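PDB 3ZIE: sepf-like protein from Archaeoglobus fulgidus, which probably helps tether the FtsZ ring to the cell membrane during division, as a protein of the SepF family. Local coordinates for residues Asn12-Ile17 / Asp42-Asp47; Glu20-Asn25 / Arg49-Asp54; Phe33-Lys38 / Gly63-Ile68. The protein carries 1 engineered substitution. One frame throughout, in Å; residues are numbered along the deposited sequence.

Overall arrangement
From the N terminus, strand 2-7 leads into helix 14-22, which leads back to strand 26-30, parallel to strand 2-7 in the sheet; helix 38-55 then crosses to the hairpin of strands 58-62 and 66-70. Contact 1 closes the first loop, bringing the N-terminal part of helix 14-22 against helix 38-55. Contact 2 repeats the pairing further along both helices, and the two contacts touch where Ile17 packs on Leu51. Contact 3 ties the loop before helix 38-55 to the hairpin turn, and lies across the chain's centre from contact 2. In all three pairings the segments alternate along the chain, so the loops cross rather than nest.

Contact 1. Residues Asn12-Ile17 / Asp42-Asp47; sequences NEVPEI and DRVLKD
Val14 of helix 14-22 reaches Val44 and Asp47 on helix 38-55. The side chain leaves its backbone pointing at the second helix, and from CB the two methyls part company, each finding a different neighbour. CG1 stands anti to the backbone N (chi1 165°) and comes to 4.1 Å from the CB of Asp47, the two side chains crossing at about a right angle. CG2, on the branch beside the backbone N, meets the CG1 methyl of Val44 at 4.2 Å. These two valines point in opposite senses and run past one another, so the contact is side by side, between single methyls. The backbones can therefore come close, with the CA atoms of Val14 and Val44 7.1 Å apart.

The two helices run roughly parallel, with the N-terminal part of helix 14-22 engaged here; they are the connecting helices of an alpha/beta sandwich, in which each links parallel strands of one sheet. Val44 faces two ways: CG1 serves Val14, while CG2 lies 4.1 Å from the CD1 of Ile34 in the loop leading into its helix, and Val8 packs on it too. Asp47 presents its CB to the apolar side and keeps its carboxylate for a salt bridge, Lys46 NZ reaching OD1 at 2.8 Å, nearly in line with the C-O bond. Lys46 gets there because its chain bends at chi3 and chi4 and folds back towards its neighbour in sequence. Glu13, the residue before Val14, turns its OE1 back to accept the backbone N of Thr9 and, weakly, that of Gly10, holding that loop close. On the flank of helix 14-22, Ile81 of the second subunit packs on Glu16 and Ile17.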
ATOM      1  N   ASN B  12     -13.971  15.634   1.791  1.00 18.94           N
ATOM      2  CA  ASN B  12     -13.458  16.343   0.609  1.00 20.50           C
ATOM      3  C   ASN B  12     -12.375  15.604  -0.230  1.00 19.87           C
ATOM      4  O   ASN B  12     -12.117  16.014  -1.379  1.00 22.02           O
ATOM      5  CB  ASN B  12     -12.950  17.733   1.008  1.00 21.92           C
ATOM      6  CG  ASN B  12     -14.053  18.625   1.508  1.00 25.05           C
ATOM      7  OD1 ASN B  12     -13.881  19.392   2.485  1.00 25.83           O
ATOM      8  ND2 ASN B  12     -15.205  18.527   0.855  1.00 23.88           N
ATOM      9  N   GLU B  13     -11.778  14.528   0.295  1.00 17.24           N
ATOM     10  CA  GLU B  13     -10.798  13.711  -0.498  1.00 16.23           C
ATOM     11  C   GLU B  13     -11.410  12.599  -1.353  1.00 15.08           C
ATOM     12  O   GLU B  13     -10.764  12.054  -2.262  1.00 13.23           O
ATOM     13  CB  GLU B  13      -9.693  13.141   0.399  1.00 16.94           C
ATOM     14  CG  GLU B  13      -8.823  14.222   1.057  1.00 18.53           C
ATOM     15  CD  GLU B  13      -9.588  14.911   2.203  1.00 20.88           C
ATOM     16  OE1 GLU B  13      -9.960  14.203   3.160  1.00 21.47           O
ATOM     17  OE2 GLU B  13      -9.866  16.131   2.119  1.00 23.75           O
ATOM     18  N   VAL B  14     -12.670  12.260  -1.080  1.00 15.10           N
ATOM     19  CA  VAL B  14     -13.331  11.128  -1.761  1.00 14.03           C
ATOM     20  C   VAL B  14     -13.421  11.348  -3.256  1.00 13.33           C
ATOM     21  O   VAL B  14     -13.079  10.455  -4.002  1.00 13.56           O
ATOM     22  CB  VAL B  14     -14.713  10.788  -1.148  1.00 14.21           C
ATOM     23  CG1 VAL B  14     -15.533   9.870  -2.112  1.00 12.90           C
ATOM     24  CG2 VAL B  14     -14.544  10.161   0.241  1.00 14.76           C
ATOM     25  N   PRO B  15     -13.827  12.564  -3.736  1.00 15.17           N
ATOM     26  CA  PRO B  15     -13.996  12.659  -5.179  1.00 13.36           C
ATOM     27  C   PRO B  15     -12.664  12.455  -5.942  1.00 13.67           C
ATOM     28  O   PRO B  15     -12.664  11.839  -7.022  1.00 12.59           O
ATOM     29  CB  PRO B  15     -14.577  14.091  -5.345  1.00 16.08           C
ATOM     30  CG  PRO B  15     -15.302  14.309  -3.989  1.00 15.98           C
ATOM     31  CD  PRO B  15     -14.252  13.813  -3.072  1.00 15.12           C
ATOM     32  N   GLU B  16     -11.532  12.936  -5.409  1.00 12.59           N
ATOM     33  CA  GLU B  16     -10.235  12.688  -6.102  1.00 13.42           C
ATOM     34  C   GLU B  16      -9.795  11.208  -5.996  1.00 11.48           C
ATOM     35  O   GLU B  16      -9.154  10.712  -6.908  1.00 13.05           O
ATOM     36  CB  GLU B  16      -9.093  13.617  -5.602  1.00 12.99           C
ATOM     37  CG  GLU B  16      -7.701  13.355  -6.272  1.00 16.52           C
ATOM     38  CD  GLU B  16      -7.719  13.476  -7.809  1.00 20.86           C
ATOM     39  OE1 GLU B  16      -8.572  14.212  -8.324  1.00 23.34           O
ATOM     40  OE2 GLU B  16      -6.927  12.816  -8.512  1.00 20.98           O
ATOM     41  N   ILE B  17     -10.096  10.533  -4.878  1.00 11.07           N
ATOM     42  CA  ILE B  17      -9.837   9.060  -4.756  1.00 10.87           C
ATOM     43  C   ILE B  17     -10.636   8.322  -5.826  1.00  9.87           C
ATOM     44  O   ILE B  17     -10.127   7.420  -6.531  1.00  9.88           O
ATOM     45  CB  ILE B  17     -10.123   8.578  -3.343  1.00  9.82           C
ATOM     46  CG1 ILE B  17      -9.104   9.232  -2.356  1.00 10.38           C
ATOM     47  CG2 ILE B  17     -10.217   7.021  -3.255  1.00  9.78           C
ATOM     48  CD1 ILE B  17      -9.549   9.093  -0.837  1.00 11.49           C
ATOM     49  N   ASP B  42     -17.460   6.590   9.017  1.00 14.00           N
ATOM     50  CA  ASP B  42     -18.471   5.720   8.432  1.00 14.39           C
ATOM     51  C   ASP B  42     -18.937   6.184   7.066  1.00 14.05           C
ATOM     52  O   ASP B  42     -19.095   5.334   6.200  1.00 13.85           O
ATOM     53  CB  ASP B  42     -19.659   5.492   9.375  1.00 14.45           C
ATOM     54  CG  ASP B  42     -19.283   4.722  10.592  1.00 17.84           C
ATOM     55  OD1 ASP B  42     -18.170   4.117  10.627  1.00 21.08           O
ATOM     56  OD2 ASP B  42     -20.094   4.706  11.522  1.00 18.25           O
ATOM     57  N   ARG B  43     -19.140   7.492   6.849  1.00 13.55           N
ATOM     58  CA  ARG B  43     -19.600   8.003   5.561  1.00 14.02           C
ATOM     59  C   ARG B  43     -18.525   7.804   4.509  1.00 14.11           C
ATOM     60  O   ARG B  43     -18.815   7.411   3.356  1.00 11.53           O
ATOM     61  CB  ARG B  43     -19.902   9.519   5.559  1.00 15.00           C
ATOM     62  CG  ARG B  43     -21.000  10.023   6.484  1.00 20.69           C
ATOM     63  CD  ARG B  43     -21.287  11.469   6.160  1.00 26.04           C
ATOM     64  NE  ARG B  43     -22.017  12.114   7.232  1.00 32.25           N
ATOM     65  CZ  ARG B  43     -21.888  13.399   7.585  1.00 36.01           C
ATOM     66  NH1 ARG B  43     -21.014  14.190   6.951  1.00 37.27           N
ATOM     67  NH2 ARG B  43     -22.622  13.909   8.591  1.00 35.15           N
ATOM     68  N   VAL B  44     -17.272   8.140   4.884  1.00 12.41           N
ATOM     69  CA  VAL B  44     -16.142   7.945   3.938  1.00 11.55           C
ATOM     70  C   VAL B  44     -16.053   6.442   3.567  1.00 11.67           C
ATOM     71  O   VAL B  44     -15.993   6.065   2.380  1.00 11.88           O
ATOM     72  CB  VAL B  44     -14.804   8.454   4.576  1.00 11.43           C
ATOM     73  CG1 VAL B  44     -13.573   8.051   3.705  1.00  9.67           C
ATOM     74  CG2 VAL B  44     -14.842  10.009   4.667  1.00  9.93           C
ATOM     75  N   LEU B  45     -16.052   5.576   4.580  1.00 10.54           N
ATOM     76  CA  LEU B  45     -15.852   4.147   4.293  1.00 11.21           C
ATOM     77  C   LEU B  45     -17.053   3.587   3.499  1.00 11.59           C
ATOM     78  O   LEU B  45     -16.895   2.700   2.626  1.00 10.40           O
ATOM     79  CB  LEU B  45     -15.634   3.295   5.561  1.00 11.05           C
ATOM     80  CG  LEU B  45     -14.335   3.390   6.342  1.00 14.09           C
ATOM     81  CD1 LEU B  45     -14.399   2.614   7.717  1.00 14.91           C
ATOM     82  CD2 LEU B  45     -13.143   2.946   5.492  1.00 15.44           C
ATOM     83  N   LYS B  46     -18.263   4.071   3.831  1.00 11.49           N
ATOM     84  CA  LYS B  46     -19.415   3.714   2.996  1.00 13.58           C
ATOM     85  C   LYS B  46     -19.147   4.122   1.512  1.00 13.24           C
ATOM     86  O   LYS B  46     -19.345   3.337   0.587  1.00 12.10           O
ATOM     87  CB  LYS B  46     -20.706   4.370   3.490  1.00 15.02           C
ATOM     88  CG  LYS B  46     -21.923   4.198   2.502  1.00 19.02           C
ATOM     89  CD  LYS B  46     -23.114   5.120   2.843  1.00 23.92           C
ATOM     90  CE  LYS B  46     -22.820   6.645   2.579  1.00 28.94           C
ATOM     91  NZ  LYS B  46     -22.990   7.112   1.132  1.00 28.14           N
ATOM     92  N   ASP B  47     -18.716   5.354   1.295  1.00 12.66           N
ATOM     93  CA  ASP B  47     -18.405   5.773  -0.073  1.00 14.02           C
ATOM     94  C   ASP B  47     -17.301   4.936  -0.723  1.00 11.77           C
ATOM     95  O   ASP B  47     -17.387   4.600  -1.874  1.00 11.19           O
ATOM     96  CB  ASP B  47     -18.035   7.253  -0.145  1.00 14.06           C
ATOM     97  CG  ASP B  47     -19.177   8.174   0.262  1.00 19.28           C
ATOM     98  OD1 ASP B  47     -20.375   7.776   0.315  1.00 18.20           O
ATOM     99  OD2 ASP B  47     -18.842   9.326   0.515  1.00 20.08           O
TER

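Contact 2. Residues Glu20-Asn25 / Arg49-Asp54; sequences EIYDGN and RQLAED
Asp54 N gives a 2.8 Å bond to Gln50 O within its helix, and the CB of the same aspartate packs on the hydroxyl oxygen OH of Tyr22, across the contact, at 3.9 Å. The tyrosine ring and the Asp54 carboxylate are turned only 23° from each other. Further in, Leu51 fits between two residues of the other helix. Its CG stands anti to the backbone N (chi1 175°), which carries the fork across the gap: CD1 meets the Tyr22 ring at CE2, 3.7 Å away, and CD2 approaches Ile21 CG1 at 4.0 Å. Ile21 also offers its CG2 methyl to Leu51 CG. Tyr22 and Asp54 form the exposed side, while Ile21 and Leu51 are buried, both packing on Met69 of strand 66-70; Val55 adds to the cover over Ile21 and Tyr22.

Just past Tyr22 the first helix stops. Gly24, at positive phi (87°), gives its N to Ile21 O, and Asn25 N returns to Glu20 O. A Schellman motif thus ends helix 14-22 and turns the chain into strand 26-30, completing the beta-alpha-beta crossover from strand 2-7.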
ATOM      1  N   GLU B  20      -8.981   8.735  -9.269  1.00  8.37           N
ATOM      2  CA  GLU B  20      -7.769   7.872  -9.429  1.00  8.81           C
ATOM      3  C   GLU B  20      -8.097   6.386  -9.691  1.00  8.53           C
ATOM      4  O   GLU B  20      -7.540   5.762 -10.594  1.00  9.93           O
ATOM      5  CB  GLU B  20      -6.843   8.047  -8.197  1.00  8.86           C
ATOM      6  CG  GLU B  20      -6.211   9.430  -8.153  1.00 11.94           C
ATOM      7  CD  GLU B  20      -5.080   9.579  -9.205  1.00 16.70           C
ATOM      8  OE1 GLU B  20      -5.044   8.802 -10.178  1.00 17.32           O
ATOM      9  OE2 GLU B  20      -4.222  10.475  -9.059  1.00 18.42           O
ATOM     10  N   ILE B  21      -9.049   5.846  -8.943  1.00  8.37           N
ATOM     11  CA  ILE B  21      -9.541   4.469  -9.133  1.00  9.15           C
ATOM     12  C   ILE B  21     -10.162   4.275 -10.535  1.00 10.46           C
ATOM     13  O   ILE B  21      -9.833   3.285 -11.241  1.00  8.60           O
ATOM     14  CB  ILE B  21     -10.555   4.069  -7.967  1.00  8.92           C
ATOM     15  CG1 ILE B  21      -9.812   4.003  -6.617  1.00  9.75           C
ATOM     16  CG2 ILE B  21     -11.242   2.708  -8.279  1.00  7.85           C
ATOM     17  CD1 ILE B  21      -8.781   2.799  -6.494  1.00  5.64           C
ATOM     18  N   TYR B  22     -11.018   5.226 -10.942  1.00 10.50           N
ATOM     19  CA  TYR B  22     -11.597   5.231 -12.279  1.00 11.01           C
ATOM     20  C   TYR B  22     -10.515   5.352 -13.344  1.00 12.30           C
ATOM     21  O   TYR B  22     -10.693   4.865 -14.447  1.00 14.28           O
ATOM     22  CB  TYR B  22     -12.677   6.350 -12.437  1.00 11.91           C
ATOM     23  CG  TYR B  22     -14.010   5.993 -11.752  1.00 14.87           C
ATOM     24  CD1 TYR B  22     -14.701   4.868 -12.116  1.00 17.19           C
ATOM     25  CD2 TYR B  22     -14.557   6.781 -10.733  1.00 16.96           C
ATOM     26  CE1 TYR B  22     -15.911   4.493 -11.482  1.00 18.57           C
ATOM     27  CE2 TYR B  22     -15.793   6.409 -10.096  1.00 18.40           C
ATOM     28  CZ  TYR B  22     -16.430   5.254 -10.485  1.00 18.52           C
ATOM     29  OH  TYR B  22     -17.639   4.846  -9.936  1.00 21.37           O
ATOM     30  N   ASP B  23      -9.389   5.970 -13.014  1.00 12.32           N
ATOM     31  CA  ASP B  23      -8.268   6.088 -13.954  1.00 13.40           C
ATOM     32  C   ASP B  23      -7.421   4.790 -14.019  1.00 12.31           C
ATOM     33  O   ASP B  23      -6.423   4.730 -14.733  1.00 10.82           O
ATOM     34  CB  ASP B  23      -7.343   7.268 -13.586  1.00 13.41           C
ATOM     35  CG  ASP B  23      -7.911   8.619 -13.928  1.00 16.10           C
ATOM     36  OD1 ASP B  23      -8.805   8.756 -14.766  1.00 19.28           O
ATOM     37  OD2 ASP B  23      -7.451   9.570 -13.297  1.00 19.17           O
ATOM     38  N   GLY B  24      -7.797   3.782 -13.220  1.00 11.26           N
ATOM     39  CA  GLY B  24      -7.089   2.512 -13.213  1.00  9.51           C
ATOM     40  C   GLY B  24      -5.895   2.499 -12.260  1.00  8.54           C
ATOM     41  O   GLY B  24      -5.038   1.591 -12.341  1.00  8.49           O
ATOM     42  N   ASN B  25      -5.803   3.521 -11.411  1.00  8.03           N
ATOM     43  CA  ASN B  25      -4.726   3.633 -10.403  1.00  8.62           C
ATOM     44  C   ASN B  25      -5.121   3.068  -9.029  1.00  8.60           C
ATOM     45  O   ASN B  25      -6.316   2.832  -8.779  1.00  7.21           O
ATOM     46  CB  ASN B  25      -4.232   5.082 -10.329  1.00  7.75           C
ATOM     47  CG  ASN B  25      -3.684   5.559 -11.668  1.00  9.59           C
ATOM     48  OD1 ASN B  25      -3.992   6.691 -12.145  1.00 12.09           O
ATOM     49  ND2 ASN B  25      -2.889   4.716 -12.301  1.00  5.86           N
ATOM     50  N   ARG B  49     -16.231   1.810   0.037  1.00 10.00           N
ATOM     51  CA  ARG B  49     -16.752   0.477  -0.217  1.00 11.15           C
ATOM     52  C   ARG B  49     -17.709   0.406  -1.422  1.00 11.17           C
ATOM     53  O   ARG B  49     -17.669  -0.561  -2.226  1.00 10.99           O
ATOM     54  CB  ARG B  49     -17.410  -0.092   1.052  1.00 13.15           C
ATOM     55  CG  ARG B  49     -16.331  -0.410   2.131  1.00 11.48           C
ATOM     56  CD  ARG B  49     -16.971  -1.056   3.355  1.00 14.31           C
ATOM     57  NE  ARG B  49     -16.138  -0.945   4.550  1.00 14.88           N
ATOM     58  CZ  ARG B  49     -15.019  -1.639   4.769  1.00 18.00           C
ATOM     59  NH1 ARG B  49     -14.579  -2.522   3.881  1.00 16.51           N
ATOM     60  NH2 ARG B  49     -14.348  -1.458   5.897  1.00 17.88           N
ATOM     61  N   GLN B  50     -18.572   1.390  -1.552  1.00 10.63           N
ATOM     62  CA  GLN B  50     -19.447   1.466  -2.730  1.00 11.94           C
ATOM     63  C   GLN B  50     -18.637   1.632  -4.023  1.00 10.82           C
ATOM     64  O   GLN B  50     -18.946   1.003  -5.037  1.00 10.84           O
ATOM     65  CB  GLN B  50     -20.453   2.614  -2.589  1.00 13.36           C
ATOM     66  CG  GLN B  50     -21.543   2.574  -3.703  1.00 19.01           C
ATOM     67  CD  GLN B  50     -22.313   1.242  -3.747  1.00 23.79           C
ATOM     68  OE1 GLN B  50     -22.302   0.529  -4.769  1.00 27.40           O
ATOM     69  NE2 GLN B  50     -22.933   0.880  -2.635  1.00 23.30           N
ATOM     70  N   LEU B  51     -17.622   2.496  -3.982  1.00 10.52           N
ATOM     71  CA  LEU B  51     -16.655   2.630  -5.092  1.00 11.09           C
ATOM     72  C   LEU B  51     -16.033   1.297  -5.498  1.00 10.87           C
ATOM     73  O   LEU B  51     -16.049   0.958  -6.684  1.00  9.96           O
ATOM     74  CB  LEU B  51     -15.551   3.674  -4.763  1.00 10.58           C
ATOM     75  CG  LEU B  51     -14.371   3.891  -5.740  1.00 13.37           C
ATOM     76  CD1 LEU B  51     -14.873   4.457  -7.094  1.00 14.88           C
ATOM     77  CD2 LEU B  51     -13.429   4.891  -5.080  1.00 12.61           C
ATOM     78  N   ALA B  52     -15.471   0.560  -4.548  1.00  9.97           N
ATOM     79  CA  ALA B  52     -14.928  -0.762  -4.844  1.00 10.98           C
ATOM     80  C   ALA B  52     -15.966  -1.641  -5.542  1.00 12.06           C
ATOM     81  O   ALA B  52     -15.629  -2.331  -6.512  1.00 11.88           O
ATOM     82  CB  ALA B  52     -14.387  -1.473  -3.610  1.00  9.46           C
ATOM     83  N   GLU B  53     -17.213  -1.620  -5.068  1.00 13.39           N
ATOM     84  CA  GLU B  53     -18.266  -2.449  -5.700  1.00 14.98           C
ATOM     85  C   GLU B  53     -18.571  -1.971  -7.108  1.00 13.21           C
ATOM     86  O   GLU B  53     -18.781  -2.756  -8.042  1.00 13.06           O
ATOM     87  CB  GLU B  53     -19.536  -2.467  -4.829  1.00 17.05           C
ATOM     88  CG  GLU B  53     -19.976  -3.872  -4.564  1.00 25.09           C
ATOM     89  CD  GLU B  53     -21.102  -3.945  -3.552  1.00 30.90           C
ATOM     90  OE1 GLU B  53     -22.157  -3.331  -3.818  1.00 33.66           O
ATOM     91  OE2 GLU B  53     -20.922  -4.616  -2.484  1.00 34.00           O
ATOM     92  N   ASP B  54     -18.605  -0.664  -7.264  1.00 13.20           N
ATOM     93  CA  ASP B  54     -18.901  -0.061  -8.556  1.00 12.89           C
ATOM     94  C   ASP B  54     -17.888  -0.380  -9.607  1.00 11.46           C
ATOM     95  O   ASP B  54     -18.259  -0.437 -10.768  1.00 13.47           O
ATOM     96  CB  ASP B  54     -19.010   1.462  -8.484  1.00 12.95           C
ATOM     97  CG  ASP B  54     -20.257   1.913  -7.735  1.00 16.11           C
ATOM     98  OD1 ASP B  54     -21.127   1.077  -7.414  1.00 15.30           O
ATOM     99  OD2 ASP B  54     -20.330   3.095  -7.438  1.00 16.41           O
TER

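Contact 3. Residues Phe33-Lys38 / Gly63-Ile68; sequences FIKHDK and GEDYVI
Lys35 NZ takes hold of Glu64 twice. The shorter bond goes to the backbone Glu64 O at 2.7 Å, where the ammonium lies in the carbonyl plane on a lone pair, at a C=O to nitrogen angle of 134°. The second is a salt bridge to Glu64 OE1 at 3.2 Å, met on the anti side and 28° out of the carboxylate plane. Bends at chi3 and chi4 of the lysine curl its end round to both oxygens, and the glutamate, bent at chi2, brings OE1 within reach of NZ. Lys35 CD passes 3.2 Å from Asp65 OD1, whose charge, 4.6 Å from Lys35 NZ, may still help hold the ammonium.

Glu64 and Asp65 belong to the turn of the beta hairpin formed by strands 58-62 and 66-70, in which Ile68 and Val60 are joined by backbone hydrogen bonding. Asp65 also exchanges a backbone bond with Ile31, so the turn is held to the chain leaving strand 26-30. On the lysine side, a type I turn from Ile34 to Asp37, closed by Asp37 N to Ile34 O, sets the Lys35 backbone. Asp37 then N-caps helix 38-55, with a weak hydrogen bond between its OD2 and Thr40 OG1.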
ATOM      1  N   PHE B  33      -6.695  10.283  10.840  1.00 14.84           N
ATOM      2  CA  PHE B  33      -7.186  11.551  11.348  1.00 17.20           C
ATOM      3  C   PHE B  33      -8.642  11.546  11.755  1.00 17.79           C
ATOM      4  O   PHE B  33      -9.076  12.399  12.575  1.00 15.94           O
ATOM      5  CB  PHE B  33      -6.950  12.704  10.354  1.00 16.96           C
ATOM      6  CG  PHE B  33      -7.177  14.074  10.968  1.00 20.40           C
ATOM      7  CD1 PHE B  33      -6.301  14.567  11.965  1.00 22.88           C
ATOM      8  CD2 PHE B  33      -8.306  14.861  10.597  1.00 20.96           C
ATOM      9  CE1 PHE B  33      -6.521  15.847  12.570  1.00 23.77           C
ATOM     10  CE2 PHE B  33      -8.519  16.136  11.169  1.00 22.52           C
ATOM     11  CZ  PHE B  33      -7.626  16.631  12.150  1.00 24.12           C
ATOM     12  N   ILE B  34      -9.409  10.651  11.119  1.00 17.05           N
ATOM     13  CA  ILE B  34     -10.849  10.625  11.304  1.00 16.36           C
ATOM     14  C   ILE B  34     -11.276   9.348  12.013  1.00 16.93           C
ATOM     15  O   ILE B  34     -12.477   9.071  12.084  1.00 17.70           O
ATOM     16  CB  ILE B  34     -11.618  10.751   9.947  1.00 15.41           C
ATOM     17  CG1 ILE B  34     -11.261   9.605   8.965  1.00 17.63           C
ATOM     18  CG2 ILE B  34     -11.405  12.108   9.317  1.00 16.81           C
ATOM     19  CD1 ILE B  34     -12.179   9.465   7.685  1.00 12.28           C
ATOM     20  N   LYS B  35     -10.327   8.566  12.534  1.00 16.36           N
ATOM     21  CA  LYS B  35     -10.684   7.344  13.253  1.00 19.26           C
ATOM     22  C   LYS B  35     -11.541   7.638  14.497  1.00 20.16           C
ATOM     23  O   LYS B  35     -12.302   6.783  14.942  1.00 20.31           O
ATOM     24  CB  LYS B  35      -9.471   6.513  13.638  1.00 19.29           C
ATOM     25  CG  LYS B  35      -9.066   5.475  12.559  1.00 22.31           C
ATOM     26  CD  LYS B  35      -8.116   4.465  13.113  1.00 25.21           C
ATOM     27  CE  LYS B  35      -8.809   3.351  13.859  1.00 25.32           C
ATOM     28  NZ  LYS B  35      -8.846   2.083  13.054  1.00 25.31           N
ATOM     29  N   HIS B  36     -11.474   8.862  15.013  1.00 20.89           N
ATOM     30  CA  HIS B  36     -12.321   9.186  16.169  1.00 22.08           C
ATOM     31  C   HIS B  36     -13.385  10.192  15.852  1.00 22.34           C
ATOM     32  O   HIS B  36     -13.970  10.787  16.748  1.00 23.59           O
ATOM     33  CB  HIS B  36     -11.512   9.544  17.413  1.00 23.35           C
ATOM     34  CG  HIS B  36     -10.814   8.350  18.007  1.00 25.75           C
ATOM     35  ND1 HIS B  36     -11.456   7.445  18.828  1.00 27.74           N
ATOM     36  CD2 HIS B  36      -9.562   7.861  17.818  1.00 27.41           C
ATOM     37  CE1 HIS B  36     -10.618   6.474  19.154  1.00 29.37           C
ATOM     38  NE2 HIS B  36      -9.451   6.722  18.584  1.00 29.30           N
ATOM     39  N   ASP B  37     -13.666  10.382  14.566  1.00 20.94           N
ATOM     40  CA  ASP B  37     -14.893  11.093  14.180  1.00 20.24           C
ATOM     41  C   ASP B  37     -15.652  10.039  13.425  1.00 17.85           C
ATOM     42  O   ASP B  37     -15.622  10.034  12.207  1.00 14.29           O
ATOM     43  CB  ASP B  37     -14.653  12.280  13.260  1.00 21.46           C
ATOM     44  CG  ASP B  37     -15.947  13.025  12.939  1.00 26.94           C
ATOM     45  OD1 ASP B  37     -17.114  12.489  13.103  1.00 29.19           O
ATOM     46  OD2 ASP B  37     -15.808  14.178  12.500  1.00 30.99           O
ATOM     47  N   LYS B  38     -16.284   9.143  14.162  1.00 15.36           N
ATOM     48  CA  LYS B  38     -16.851   7.968  13.553  1.00 16.06           C
ATOM     49  C   LYS B  38     -17.956   8.233  12.567  1.00 14.61           C
ATOM     50  O   LYS B  38     -18.089   7.527  11.624  1.00 15.55           O
ATOM     51  CB  LYS B  38     -17.225   6.997  14.594  1.00 15.36           C
ATOM     52  CG  LYS B  38     -15.941   6.566  15.230  1.00 20.72           C
ATOM     53  CD  LYS B  38     -16.118   5.646  16.322  1.00 23.64           C
ATOM     54  CE  LYS B  38     -14.735   5.428  16.854  1.00 25.96           C
ATOM     55  NZ  LYS B  38     -14.875   4.515  17.937  1.00 27.47           N
ATOM     56  N   GLY B  63      -3.310  -2.440   8.667  1.00 14.87           N
ATOM     57  CA  GLY B  63      -3.239  -2.004  10.070  1.00 17.65           C
ATOM     58  C   GLY B  63      -4.500  -1.251  10.505  1.00 19.25           C
ATOM     59  O   GLY B  63      -5.613  -1.477  10.011  1.00 19.20           O
ATOM     60  N   GLU B  64      -4.297  -0.305  11.401  1.00 20.20           N
ATOM     61  CA  GLU B  64      -5.383   0.502  11.980  1.00 22.08           C
ATOM     62  C   GLU B  64      -5.683   1.744  11.191  1.00 20.11           C
ATOM     63  O   GLU B  64      -6.784   2.281  11.286  1.00 20.69           O
ATOM     64  CB  GLU B  64      -4.963   0.984  13.394  1.00 23.93           C
ATOM     65  CG  GLU B  64      -4.798  -0.114  14.402  1.00 29.47           C
ATOM     66  CD  GLU B  64      -6.080  -0.361  15.174  1.00 35.81           C
ATOM     67  OE1 GLU B  64      -7.178  -0.118  14.613  1.00 39.02           O
ATOM     68  OE2 GLU B  64      -5.983  -0.779  16.357  1.00 39.08           O
ATOM     69  N   ASP B  65      -4.704   2.250  10.449  1.00 17.93           N
ATOM     70  CA  ASP B  65      -4.800   3.623   9.994  1.00 17.03           C
ATOM     71  C   ASP B  65      -4.911   3.825   8.500  1.00 16.13           C
ATOM     72  O   ASP B  65      -5.059   4.958   8.052  1.00 17.12           O
ATOM     73  CB  ASP B  65      -3.639   4.452  10.602  1.00 18.63           C
ATOM     74  CG  ASP B  65      -3.774   4.596  12.107  1.00 22.37           C
ATOM     75  OD1 ASP B  65      -4.919   4.447  12.610  1.00 25.00           O
ATOM     76  OD2 ASP B  65      -2.760   4.833  12.792  1.00 25.68           O
ATOM     77  N   TYR B  66      -4.798   2.735   7.727  1.00 14.63           N
ATOM     78  CA  TYR B  66      -4.813   2.778   6.260  1.00 11.90           C
ATOM     79  C   TYR B  66      -5.844   1.818   5.665  1.00 10.47           C
ATOM     80  O   TYR B  66      -6.198   0.818   6.256  1.00 10.27           O
ATOM     81  CB  TYR B  66      -3.442   2.377   5.658  1.00 12.29           C
ATOM     82  CG  TYR B  66      -2.400   3.388   5.947  1.00 12.13           C
ATOM     83  CD1 TYR B  66      -2.234   4.502   5.134  1.00 11.40           C
ATOM     84  CD2 TYR B  66      -1.567   3.229   7.037  1.00 13.58           C
ATOM     85  CE1 TYR B  66      -1.252   5.471   5.434  1.00 13.23           C
ATOM     86  CE2 TYR B  66      -0.617   4.203   7.357  1.00 14.92           C
ATOM     87  CZ  TYR B  66      -0.477   5.316   6.542  1.00 12.98           C
ATOM     88  OH  TYR B  66       0.476   6.254   6.859  1.00 13.74           O
ATOM     89  N   VAL B  67      -6.251   2.109   4.451  1.00 10.62           N
ATOM     90  CA  VAL B  67      -7.099   1.220   3.670  1.00 11.99           C
ATOM     91  C   VAL B  67      -6.500   1.199   2.268  1.00 12.50           C
ATOM     92  O   VAL B  67      -6.150   2.233   1.732  1.00 12.71           O
ATOM     93  CB  VAL B  67      -8.553   1.792   3.635  1.00 13.42           C
ATOM     94  CG1 VAL B  67      -9.409   0.997   2.809  1.00 15.74           C
ATOM     95  CG2 VAL B  67      -9.158   1.688   5.035  1.00 14.63           C
ATOM     96  N   ILE B  68      -6.384   0.028   1.670  1.00 11.90           N
ATOM     97  CA  ILE B  68      -5.828  -0.092   0.322  1.00 10.09           C
ATOM     98  C   ILE B  68      -7.014  -0.279  -0.623  1.00 11.52           C
ATOM     99  O   ILE B  68      -7.871  -1.146  -0.394  1.00  9.42           O
ATOM    100  CB  ILE B  68      -4.894  -1.298   0.179  1.00 10.51           C
ATOM    101  CG1 ILE B  68      -3.698  -1.244   1.151  1.00 11.00           C
ATOM    102  CG2 ILE B  68      -4.386  -1.384  -1.266  1.00 10.97           C
ATOM    103  CD1 ILE B  68      -2.964  -2.622   1.349  1.00 11.55           C
TER